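Local coordinates for heme-binding protein A (Haemophilus parasuis 29755, PDB 3TPA) that is a family 5 solute-binding protein related to glutathione-binding proteins, probably serving an ABC importer, though its own ligand is uncertain, at residues D31-S36 and F502-F507. The protein carries 1 engineered substitution. Sequence-based numbering, arbitrary orientation.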
loop_
_atom_site.group_PDB
_atom_site.type_symbol
_atom_site.label_atom_id
_atom_site.label_comp_id
_atom_site.label_asym_id
_atom_site.label_seq_id
_atom_site.Cartn_x
_atom_site.Cartn_y
_atom_site.Cartn_z
ATOM N N ASP A 31 -10.034 4.219 -5.801
ATOM C CA ASP A 31 -10.311 5.285 -6.791
ATOM C C ASP A 31 -9.180 5.474 -7.799
ATOM O O ASP A 31 -9.382 5.972 -8.889
ATOM C CB ASP A 31 -10.505 6.650 -6.100
ATOM C CG ASP A 31 -11.851 6.788 -5.407
ATOM O OD1 ASP A 31 -12.736 5.952 -5.647
ATOM O OD2 ASP A 31 -12.030 7.751 -4.632
ATOM N N PHE A 32 -7.971 5.135 -7.382
ATOM C CA PHE A 32 -6.780 5.274 -8.215
ATOM C C PHE A 32 -6.906 4.479 -9.508
ATOM O O PHE A 32 -6.445 4.904 -10.557
ATOM C CB PHE A 32 -5.545 4.813 -7.445
ATOM C CG PHE A 32 -5.106 5.754 -6.352
ATOM C CD1 PHE A 32 -5.265 7.122 -6.474
ATOM C CD2 PHE A 32 -4.494 5.259 -5.206
ATOM C CE1 PHE A 32 -4.827 8.000 -5.449
ATOM C CE2 PHE A 32 -4.049 6.131 -4.182
ATOM C CZ PHE A 32 -4.228 7.491 -4.304
ATOM N N ASN A 33 -7.555 3.324 -9.436
ATOM C CA ASN A 33 -7.708 2.472 -10.602
ATOM C C ASN A 33 -8.493 3.171 -11.722
ATOM O O ASN A 33 -8.301 2.885 -12.906
ATOM C CB ASN A 33 -8.412 1.166 -10.205
ATOM C CG ASN A 33 -7.512 0.251 -9.421
ATOM O OD1 ASN A 33 -6.314 0.204 -9.673
ATOM N ND2 ASN A 33 -8.075 -0.479 -8.457
ATOM N N ALA A 34 -9.393 4.067 -11.333
ATOM C CA ALA A 34 -10.218 4.825 -12.278
ATOM C C ALA A 34 -9.561 6.121 -12.756
ATOM O O ALA A 34 -10.044 6.741 -13.691
ATOM C CB ALA A 34 -11.564 5.145 -11.647
ATOM N N SER A 35 -8.482 6.553 -12.101
ATOM C CA SER A 35 -7.828 7.803 -12.505
ATOM C C SER A 35 -6.325 7.662 -12.797
ATOM O O SER A 35 -5.919 7.459 -13.936
ATOM C CB SER A 35 -8.071 8.895 -11.462
ATOM O OG SER A 35 -7.615 8.492 -10.182
ATOM N N SER A 36 -5.503 7.754 -11.763
ATOM C CA SER A 36 -4.055 7.741 -11.924
ATOM C C SER A 36 -3.572 6.555 -12.750
ATOM O O SER A 36 -2.604 6.671 -13.505
ATOM C CB SER A 36 -3.376 7.747 -10.549
ATOM O OG SER A 36 -4.094 6.904 -9.657
ATOM N N PHE A 502 1.103 -3.359 -5.189
ATOM C CA PHE A 502 0.277 -2.440 -4.397
ATOM C C PHE A 502 -1.215 -2.712 -4.537
ATOM O O PHE A 502 -2.026 -2.142 -3.814
ATOM C CB PHE A 502 0.621 -0.993 -4.745
ATOM C CG PHE A 502 2.071 -0.677 -4.542
ATOM C CD1 PHE A 502 2.570 -0.478 -3.268
ATOM C CD2 PHE A 502 2.942 -0.620 -5.616
ATOM C CE1 PHE A 502 3.921 -0.200 -3.057
ATOM C CE2 PHE A 502 4.295 -0.337 -5.428
ATOM C CZ PHE A 502 4.794 -0.141 -4.138
ATOM N N GLY A 503 -1.560 -3.612 -5.451
ATOM C CA GLY A 503 -2.940 -4.036 -5.653
ATOM C C GLY A 503 -3.666 -3.336 -6.795
ATOM O O GLY A 503 -4.804 -3.690 -7.121
ATOM N N TYR A 504 -3.032 -2.351 -7.426
ATOM C CA TYR A 504 -3.744 -1.594 -8.466
ATOM C C TYR A 504 -3.855 -2.364 -9.762
ATOM O O TYR A 504 -3.120 -3.327 -9.984
ATOM C CB TYR A 504 -3.084 -0.232 -8.698
ATOM C CG TYR A 504 -2.988 0.538 -7.410
ATOM C CD1 TYR A 504 -4.135 0.876 -6.700
ATOM C CD2 TYR A 504 -1.742 0.897 -6.879
ATOM C CE1 TYR A 504 -4.051 1.561 -5.497
ATOM C CE2 TYR A 504 -1.649 1.588 -5.684
ATOM C CZ TYR A 504 -2.798 1.915 -4.999
ATOM O OH TYR A 504 -2.683 2.597 -3.814
ATOM N N THR A 505 -4.762 -1.925 -10.632
ATOM C CA THR A 505 -4.974 -2.590 -11.921
ATOM C C THR A 505 -4.717 -1.619 -13.092
ATOM O O THR A 505 -5.531 -0.737 -13.373
ATOM C CB THR A 505 -6.423 -3.112 -12.049
ATOM O OG1 THR A 505 -7.326 -2.026 -11.832
ATOM C CG2 THR A 505 -6.729 -4.206 -11.013
ATOM N N ALA A 506 -3.595 -1.790 -13.775
ATOM C CA ALA A 506 -3.300 -1.007 -14.976
ATOM C C ALA A 506 -3.589 -1.845 -16.221
ATOM O O ALA A 506 -3.242 -3.021 -16.276
ATOM C CB ALA A 506 -1.837 -0.524 -14.976
ATOM N N PHE A 507 -4.243 -1.251 -17.209
ATOM C CA PHE A 507 -4.636 -1.993 -18.398
ATOM C C PHE A 507 -3.797 -1.680 -19.635
ATOM O O PHE A 507 -3.992 -2.281 -20.689
ATOM C CB PHE A 507 -6.142 -1.860 -18.638
ATOM C CG PHE A 507 -6.966 -2.372 -17.485
ATOM C CD1 PHE A 507 -6.996 -3.732 -17.190
ATOM C CD2 PHE A 507 -7.677 -1.505 -16.681
ATOM C CE1 PHE A 507 -7.735 -4.214 -16.126
ATOM C CE2 PHE A 507 -8.415 -1.976 -15.610
ATOM C CZ PHE A 507 -8.443 -3.337 -15.330
HETATM O O HOH W 1 -7.108 -2.701 -6.796
#
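In Phe32, Asn33 and Tyr504 alike, the first torsion sets CG beside the backbone N and anti to the carbonyl carbon (chi1 -73° in Asn33), which helps carry the Asn33 amide to Thr505 and the Phe32 ring to the Tyr504 ring. The fold is that of a family 5 extracellular solute-binding protein, in which the chain's end comes back to its beginning: the loop between strands 494-495 and 511-512 lies against the turn that leads into helix 36-39. The amide of Asn33 makes the polar half of the join. Its OD1 accepts a hydrogen bond from Thr505 N at 2.8 Å along a nearly straight N-H...O path (169°), although the donor sits above the carbonyl plane rather than within it. The other end of the same amide works through water, ND2 giving a hydrogen bond to a water molecule that in turn donates to Gly503 O over an unusually short distance. Asparagine suits the place because one short side chain offers both an acceptor and a donor to a loop without regular strand pairing; the two bonds would help to set the amide's rotation. At Gly503 the positive phi would press a CB against the preceding carbonyl O, so glycine fits this bend. The apolar half is an offset edge-to-face pair, with the edge of Phe32 turned toward the face of Tyr504 and the centroids 5.7 Å apart. Phe32 is a buried ring that also meets Tyr121, while partly exposed Tyr504 combines an aromatic surface with a polar end. From helix 36-39, Gln38 NE2 hydrogen-bonds both Asn33 O and Thr505 O, tying the two backbones together again. At the far end of the tyrosine, its OH lies near the plane of the Phe32 ring, 3.5 Å from Phe32 CD2.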